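PDB 3QQM: Mlr3007 protein from Mesorhizobium loti, which probably transfers the amino group of leucine, isoleucine or valine to 2-oxoglutarate, as a pyridoxal-phosphate-dependent aminotransferase of class IV. Local coordinates for residues A[159-164]-A[201-206]; A[167-172]-A[193-198]. All coordinates share one frame; numbering follows the deposited sequence.

How the interactions relate
Interactions 1 and 2 lie side by side, their centres about 12 Å apart. Strand 156-160, whose end forms one side of interaction 1, also runs beside strand 166-169 of interaction 2. Interaction 1 pairs that edge strand with strand 205-210; after the turn at 161-164 the chain returns as strand 166-169, which interaction 2 joins to strand 190-193 in a two-stranded parallel sheet. The two meet where Ala159 O lies 2.7 Å from Ala167 N, a probable hydrogen bond. The Phe161 ring of interaction 1 packs against Ala167 and Tyr195 of interaction 2, with CE2 3.9 Å from Tyr195 CD2. Lys118, which carries the pyridoxal phosphate as a Schiff base, belongs to neither contact.

Interaction 1. Residues A[159-164]-A[201-206]; sequences ADFGDG and KSAKAL. With EDO (1,2-ethanediol), chain V.
Asp160 and Ala205 meet across two antiparallel strand ends, their side chains on the same face of the sheet with CB atoms 3.8 Å apart. Asp160 N gives a nearly straight bond to Ala205 O (2.8 Å, 167°), and Ala205 N returns one to Asp160 O, in the carbonyl plane on a lone pair. Lys204 N also donates to Asp160 O, in a bent, weak bond (130°). The Asp160 carboxylate turns to its own chain: CG stands anti to the backbone N (chi1 -178°), and OD1 accepts from Gly162 N at 2.8 Å and Gly164 N at 3.0 Å. These two donors come from opposite faces of the carboxylate plane, which would restrain its rotation.

The bond from Gly162 N makes an Asx turn, which bends the chain as it leaves strand 156-160. Across from Asp160, Lys204 and Ala205 form a classic beta bulge, where strand 205-210 begins, next to the outermost strand 156-160 of the mixed sheet. Gly162 has backbone angles that suit glycine, and its CA takes the Lys204 CG at 3.7 Å; the lysine chain then bends at chi2 and its end leads away.

On the other face of the sheet, Ala159 CB touches Leu206 CD1 at 3.9 Å, and Leu200 of helix 197-200 packs on both residues. Ala203 CB lies 4.3 Å from both Ala159 CB and Phe161 CE1, its CA oblique to the ring. The Phe161 ring presents its CD1-CE1 edge to Ser202 OG, which lies near the ring plane 3.9 Å from CD1; that hydroxyl is bonded to Asp199 O. A 1,2-ethanediol, probably from the crystallisation liquor, takes a hydrogen bond from Leu206 N at O1 and gives one to Leu206 O from O2.

Interaction 2. Residues A[167-172]-A[193-198]; sequences ATPRLD and AIYSYD
Pro169 and Ala193 pair in parallel, Ala193 N bonding to Thr168 O at 2.9 Å and Arg170 N to Ala193 O at 2.8 Å, with Pro169 CA between them making a CA-H...O contact to that same Ala193 O. Tyr195 carries its ring back from 193-198 to Ala167. Its CG sits between the backbone N and the carbonyl carbon (chi1 50°), and its OH donates to Ala167 O at 2.8 Å from above the carbonyl plane. That carbonyl lies at the ring edge, while Pro169 CD comes within 3.3 Å of OH. Ala167 CB completes the packing, touching both Ala193 CB and Tyr195 CE2.

Strands 166-169 and 190-193 form a two-stranded parallel sheet, with helix 179-186 in the connection between them; Ser196 then N-caps the helix that follows. A phenylalanine in place of Tyr195 would probably leave Ala167 O without this hydrogen-bond donor and the ring end freer to shift against Pro169 CD.

Farther along, Ile194 CD1 sits over the centre of one face of the Arg170 guanidinium, 4.0 Å above its plane. Side-on, NE and NH2 of Arg170 hold one oxygen each of Asp172 in a two-point salt bridge: NE to OD1 at 2.9 Å, almost straight at 172°, and NH2 to the syn lone pair of OD2.

Interaction 1. Residues A[159-164]-A[201-206]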
ATOM      1  N   ALA A 159      13.906   5.294  -1.753  1.00 16.13           N
ATOM      2  CA  ALA A 159      14.974   5.837  -2.563  1.00 16.80           C
ATOM      3  C   ALA A 159      16.325   5.724  -1.877  1.00 17.49           C
ATOM      4  O   ALA A 159      16.489   6.106  -0.712  1.00 17.65           O
ATOM      5  CB  ALA A 159      14.662   7.286  -2.909  1.00 16.15           C
ATOM      6  N   ASP A 160      17.291   5.204  -2.625  1.00 18.43           N
ATOM      7  CA  ASP A 160      18.654   5.022  -2.156  1.00 19.29           C
ATOM      8  C   ASP A 160      19.497   6.099  -2.783  1.00 20.18           C
ATOM      9  O   ASP A 160      19.775   6.049  -3.984  1.00 20.33           O
ATOM     10  CB  ASP A 160      19.140   3.655  -2.591  1.00 19.82           C
ATOM     11  CG  ASP A 160      20.561   3.331  -2.108  1.00 20.54           C
ATOM     12  OD1 ASP A 160      21.318   4.237  -1.653  1.00 20.99           O
ATOM     13  OD2 ASP A 160      20.896   2.140  -2.181  1.00 19.75           O
ATOM     14  N   PHE A 161      19.903   7.088  -1.986  1.00 20.92           N
ATOM     15  CA  PHE A 161      20.707   8.206  -2.528  1.00 21.80           C
ATOM     16  C   PHE A 161      22.191   7.910  -2.578  1.00 22.88           C
ATOM     17  O   PHE A 161      22.994   8.820  -2.795  1.00 23.50           O
ATOM     18  CB  PHE A 161      20.421   9.509  -1.786  1.00 21.40           C
ATOM     19  CG  PHE A 161      19.005   9.990  -1.970  1.00 21.65           C
ATOM     20  CD1 PHE A 161      18.634  10.668  -3.139  1.00 21.67           C
ATOM     21  CD2 PHE A 161      18.038   9.754  -1.001  1.00 20.87           C
ATOM     22  CE1 PHE A 161      17.337  11.095  -3.327  1.00 21.24           C
ATOM     23  CE2 PHE A 161      16.722  10.197  -1.188  1.00 21.22           C
ATOM     24  CZ  PHE A 161      16.372  10.860  -2.348  1.00 20.69           C
ATOM     25  N   GLY A 162      22.550   6.642  -2.366  1.00 23.30           N
ATOM     26  CA  GLY A 162      23.941   6.208  -2.446  1.00 24.28           C
ATOM     27  C   GLY A 162      24.486   5.420  -1.271  1.00 24.66           C
ATOM     28  O   GLY A 162      25.337   4.561  -1.450  1.00 25.63           O
ATOM     29  N   ASP A 163      24.001   5.698  -0.074  1.00 24.29           N
ATOM     30  CA  ASP A 163      24.535   5.061   1.124  1.00 24.73           C
ATOM     31  C   ASP A 163      23.922   3.701   1.479  1.00 24.44           C
ATOM     32  O   ASP A 163      24.282   3.122   2.487  1.00 25.23           O
ATOM     33  CB  ASP A 163      24.377   6.020   2.307  1.00 24.82           C
ATOM     34  CG  ASP A 163      22.932   6.360   2.589  1.00 24.25           C
ATOM     35  OD1 ASP A 163      22.046   5.790   1.932  1.00 24.35           O
ATOM     36  OD2 ASP A 163      22.674   7.198   3.475  1.00 25.97           O
ATOM     37  N   GLY A 164      22.990   3.204   0.674  1.00 23.49           N
ATOM     38  CA  GLY A 164      22.377   1.919   0.952  1.00 23.05           C
ATOM     39  C   GLY A 164      21.107   1.966   1.803  1.00 21.80           C
ATOM     40  O   GLY A 164      20.439   0.957   1.964  1.00 21.01           O
ATOM     41  N   LYS A 201      15.468  12.186  -8.945  1.00 26.24           N
ATOM     42  CA  LYS A 201      16.289  12.031 -10.127  1.00 27.51           C
ATOM     43  C   LYS A 201      17.743  11.765  -9.723  1.00 27.72           C
ATOM     44  O   LYS A 201      18.519  11.266 -10.527  1.00 28.55           O
ATOM     45  CB  LYS A 201      16.213  13.281 -11.022  1.00 28.36           C
ATOM     46  CG  LYS A 201      14.886  13.483 -11.815  1.00 30.01           C
ATOM     47  CD  LYS A 201      14.769  12.415 -12.954  1.00 33.02           C
ATOM     48  CE  LYS A 201      13.714  12.740 -14.028  1.00 33.99           C
ATOM     49  NZ  LYS A 201      13.880  11.785 -15.199  1.00 35.11           N
ATOM     50  N   SER A 202      18.122  12.118  -8.490  1.00 27.05           N
ATOM     51  CA  SER A 202      19.512  11.897  -8.042  1.00 27.26           C
ATOM     52  C   SER A 202      19.670  10.603  -7.240  1.00 26.36           C
ATOM     53  O   SER A 202      20.718  10.347  -6.669  1.00 26.69           O
ATOM     54  CB  SER A 202      20.028  13.098  -7.232  1.00 27.37           C
ATOM     55  OG  SER A 202      19.385  13.190  -5.976  1.00 26.74           O
ATOM     56  N   ALA A 203      18.627   9.788  -7.194  1.00 25.42           N
ATOM     57  CA  ALA A 203      18.702   8.522  -6.478  1.00 24.95           C
ATOM     58  C   ALA A 203      19.530   7.512  -7.274  1.00 25.53           C
ATOM     59  O   ALA A 203      19.364   7.376  -8.478  1.00 25.61           O
ATOM     60  CB  ALA A 203      17.328   7.980  -6.226  1.00 24.22           C
ATOM     61  N   LYS A 204      20.439   6.823  -6.591  1.00 25.78           N
ATOM     62  CA  LYS A 204      21.269   5.805  -7.224  1.00 26.51           C
ATOM     63  C   LYS A 204      20.443   4.536  -7.472  1.00 25.67           C
ATOM     64  O   LYS A 204      20.740   3.757  -8.372  1.00 26.54           O
ATOM     65  CB  LYS A 204      22.452   5.462  -6.335  1.00 27.24           C
ATOM     66  CG  LYS A 204      23.383   6.583  -6.049  1.00 29.15           C
ATOM     67  CD  LYS A 204      24.123   7.005  -7.296  1.00 32.14           C
ATOM     68  CE  LYS A 204      25.089   8.126  -6.996  1.00 33.93           C
ATOM     69  NZ  LYS A 204      25.844   8.548  -8.224  1.00 36.26           N
ATOM     70  N   ALA A 205      19.456   4.301  -6.615  1.00 24.05           N
ATOM     71  CA  ALA A 205      18.547   3.153  -6.754  1.00 23.24           C
ATOM     72  C   ALA A 205      17.176   3.612  -6.248  1.00 21.95           C
ATOM     73  O   ALA A 205      17.076   4.463  -5.351  1.00 21.51           O
ATOM     74  CB  ALA A 205      19.047   1.942  -6.000  1.00 23.22           C
ATOM     75  N   LEU A 206      16.127   3.099  -6.869  1.00 20.91           N
ATOM     76  CA  LEU A 206      14.799   3.496  -6.526  1.00 19.85           C
ATOM     77  C   LEU A 206      13.891   2.306  -6.583  1.00 19.10           C
ATOM     78  O   LEU A 206      14.061   1.430  -7.440  1.00 19.41           O
ATOM     79  CB  LEU A 206      14.340   4.566  -7.517  1.00 20.14           C
ATOM     80  CG  LEU A 206      12.947   5.146  -7.327  1.00 20.08           C
ATOM     81  CD1 LEU A 206      12.798   5.772  -5.952  1.00 19.75           C
ATOM     82  CD2 LEU A 206      12.669   6.165  -8.417  1.00 20.96           C
TER
HETATM   83  C1  EDO V 303      16.271   0.864 -10.359  1.00 46.70           C
HETATM   84  O1  EDO V 303      16.652   2.191  -9.972  1.00 45.80           O
HETATM   85  C2  EDO V 303      17.063  -0.175  -9.562  1.00 46.96           C
HETATM   86  O2  EDO V 303      16.666  -0.196  -8.178  1.00 46.35           O

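Interaction 2. Residues A[167-172]-A[193-198]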
ATOM      1  N   ALA A 167      15.474   5.566   1.785  1.00 16.37           N
ATOM      2  CA  ALA A 167      14.817   6.779   2.271  1.00 15.89           C
ATOM      3  C   ALA A 167      13.393   6.732   1.785  1.00 14.98           C
ATOM      4  O   ALA A 167      13.164   6.598   0.599  1.00 15.40           O
ATOM      5  CB  ALA A 167      15.547   8.046   1.756  1.00 15.73           C
ATOM      6  N   THR A 168      12.447   6.785   2.713  1.00 14.39           N
ATOM      7  CA  THR A 168      11.026   6.712   2.405  1.00 13.87           C
ATOM      8  C   THR A 168      10.333   7.926   3.030  1.00 14.02           C
ATOM      9  O   THR A 168      10.705   8.338   4.138  1.00 13.58           O
ATOM     10  CB  THR A 168      10.429   5.396   2.958  1.00 13.94           C
ATOM     11  OG1 THR A 168       9.152   5.162   2.373  1.00 13.54           O
ATOM     12  CG2 THR A 168      10.310   5.419   4.503  1.00 12.52           C
ATOM     13  N   PRO A 169       9.340   8.515   2.328  1.00 14.29           N
ATOM     14  CA  PRO A 169       8.696   9.698   2.855  1.00 14.75           C
ATOM     15  C   PRO A 169       8.169   9.566   4.302  1.00 15.15           C
ATOM     16  O   PRO A 169       7.536   8.568   4.664  1.00 15.06           O
ATOM     17  CB  PRO A 169       7.563   9.927   1.869  1.00 14.54           C
ATOM     18  CG  PRO A 169       8.084   9.445   0.611  1.00 14.19           C
ATOM     19  CD  PRO A 169       8.840   8.217   0.974  1.00 14.43           C
ATOM     20  N   ARG A 170       8.441  10.601   5.091  1.00 15.88           N
ATOM     21  CA  ARG A 170       8.021  10.681   6.485  1.00 16.45           C
ATOM     22  C   ARG A 170       6.518  10.724   6.507  1.00 16.05           C
ATOM     23  O   ARG A 170       5.902  11.380   5.689  1.00 15.58           O
ATOM     24  CB  ARG A 170       8.630  11.920   7.149  1.00 17.01           C
ATOM     25  CG  ARG A 170       8.701  11.843   8.634  1.00 18.91           C
ATOM     26  CD  ARG A 170       9.576  12.946   9.228  1.00 20.87           C
ATOM     27  NE  ARG A 170       8.908  14.238   9.238  1.00 22.37           N
ATOM     28  CZ  ARG A 170       9.480  15.377   9.622  1.00 24.13           C
ATOM     29  NH1 ARG A 170      10.766  15.418   9.950  1.00 24.33           N
ATOM     30  NH2 ARG A 170       8.768  16.492   9.632  1.00 24.58           N
ATOM     31  N   LEU A 171       5.936  10.041   7.480  1.00 16.33           N
ATOM     32  CA  LEU A 171       4.500   9.896   7.589  1.00 16.27           C
ATOM     33  C   LEU A 171       3.700  11.226   7.595  1.00 16.69           C
ATOM     34  O   LEU A 171       2.630  11.304   6.957  1.00 16.41           O
ATOM     35  CB  LEU A 171       4.165   9.078   8.828  1.00 16.41           C
ATOM     36  CG  LEU A 171       2.757   8.499   8.831  1.00 17.17           C
ATOM     37  CD1 LEU A 171       2.573   7.563   7.606  1.00 16.25           C
ATOM     38  CD2 LEU A 171       2.501   7.764  10.167  1.00 18.23           C
ATOM     39  N   ASP A 172       4.200  12.256   8.278  1.00 16.57           N
ATOM     40  CA  ASP A 172       3.491  13.532   8.303  1.00 17.15           C
ATOM     41  C   ASP A 172       3.352  14.197   6.905  1.00 16.93           C
ATOM     42  O   ASP A 172       2.679  15.193   6.788  1.00 17.33           O
ATOM     43  CB  ASP A 172       4.092  14.518   9.323  1.00 17.51           C
ATOM     44  CG  ASP A 172       5.552  14.842   9.049  1.00 18.27           C
ATOM     45  OD1 ASP A 172       6.215  14.117   8.245  1.00 18.87           O
ATOM     46  OD2 ASP A 172       6.058  15.801   9.662  1.00 19.27           O
ATOM     47  N   ALA A 193      12.284  10.258   5.566  1.00 18.23           N
ATOM     48  CA  ALA A 193      12.920  11.392   4.912  1.00 18.41           C
ATOM     49  C   ALA A 193      11.894  12.191   4.122  1.00 17.72           C
ATOM     50  O   ALA A 193      10.764  11.805   4.023  1.00 16.94           O
ATOM     51  CB  ALA A 193      14.079  10.909   3.997  1.00 18.18           C
ATOM     52  N   ILE A 194      12.325  13.325   3.595  1.00 18.40           N
ATOM     53  CA  ILE A 194      11.478  14.217   2.823  1.00 18.24           C
ATOM     54  C   ILE A 194      12.195  14.540   1.517  1.00 18.33           C
ATOM     55  O   ILE A 194      13.379  14.873   1.508  1.00 18.33           O
ATOM     56  CB  ILE A 194      11.229  15.513   3.575  1.00 18.53           C
ATOM     57  CG1 ILE A 194      10.658  15.224   4.963  1.00 19.25           C
ATOM     58  CG2 ILE A 194      10.282  16.406   2.802  1.00 18.05           C
ATOM     59  CD1 ILE A 194      10.560  16.493   5.861  1.00 20.12           C
ATOM     60  N   TYR A 195      11.485  14.417   0.414  1.00 18.10           N
ATOM     61  CA  TYR A 195      12.068  14.718  -0.883  1.00 18.58           C
ATOM     62  C   TYR A 195      10.998  14.943  -1.955  1.00 18.69           C
ATOM     63  O   TYR A 195       9.868  14.493  -1.826  1.00 18.27           O
ATOM     64  CB  TYR A 195      13.082  13.631  -1.303  1.00 18.63           C
ATOM     65  CG  TYR A 195      12.602  12.187  -1.205  1.00 18.02           C
ATOM     66  CD1 TYR A 195      11.713  11.654  -2.124  1.00 17.89           C
ATOM     67  CD2 TYR A 195      13.118  11.339  -0.258  1.00 18.26           C
ATOM     68  CE1 TYR A 195      11.311  10.314  -2.042  1.00 17.02           C
ATOM     69  CE2 TYR A 195      12.749   9.991  -0.199  1.00 17.31           C
ATOM     70  CZ  TYR A 195      11.841   9.497  -1.071  1.00 16.80           C
ATOM     71  OH  TYR A 195      11.472   8.171  -0.961  1.00 15.76           O
ATOM     72  N   SER A 196      11.384  15.665  -2.994  1.00 19.40           N
ATOM     73  CA  SER A 196      10.521  15.992  -4.112  1.00 19.81           C
ATOM     74  C   SER A 196      10.773  15.065  -5.276  1.00 20.42           C
ATOM     75  O   SER A 196      11.685  14.256  -5.241  1.00 20.43           O
ATOM     76  CB  SER A 196      10.839  17.396  -4.600  1.00 20.18           C
ATOM     77  OG  SER A 196      12.127  17.413  -5.138  1.00 19.86           O
ATOM     78  N   TYR A 197       9.994  15.230  -6.343  1.00 21.39           N
ATOM     79  CA  TYR A 197      10.163  14.412  -7.526  1.00 22.18           C
ATOM     80  C   TYR A 197      11.521  14.659  -8.103  1.00 22.58           C
ATOM     81  O   TYR A 197      12.229  13.726  -8.470  1.00 22.68           O
ATOM     82  CB  TYR A 197       9.115  14.732  -8.591  1.00 22.76           C
ATOM     83  CG  TYR A 197       9.033  13.670  -9.652  1.00 23.94           C
ATOM     84  CD1 TYR A 197       8.540  12.418  -9.325  1.00 25.71           C
ATOM     85  CD2 TYR A 197       9.383  13.918 -10.984  1.00 26.33           C
ATOM     86  CE1 TYR A 197       8.427  11.406 -10.261  1.00 27.13           C
ATOM     87  CE2 TYR A 197       9.263  12.899 -11.967  1.00 26.71           C
ATOM     88  CZ  TYR A 197       8.777  11.644 -11.580  1.00 28.22           C
ATOM     89  OH  TYR A 197       8.625  10.567 -12.435  1.00 30.74           O
ATOM     90  N   ASP A 198      11.901  15.920  -8.143  1.00 23.16           N
ATOM     91  CA  ASP A 198      13.182  16.303  -8.718  1.00 24.26           C
ATOM     92  C   ASP A 198      14.379  15.697  -7.949  1.00 24.00           C
ATOM     93  O   ASP A 198      15.348  15.279  -8.561  1.00 24.22           O
ATOM     94  CB  ASP A 198      13.289  17.818  -8.782  1.00 25.05           C
ATOM     95  CG  ASP A 198      14.450  18.261  -9.603  1.00 27.09           C
ATOM     96  OD1 ASP A 198      14.371  18.204 -10.855  1.00 28.55           O
ATOM     97  OD2 ASP A 198      15.438  18.682  -8.988  1.00 29.27           O
TER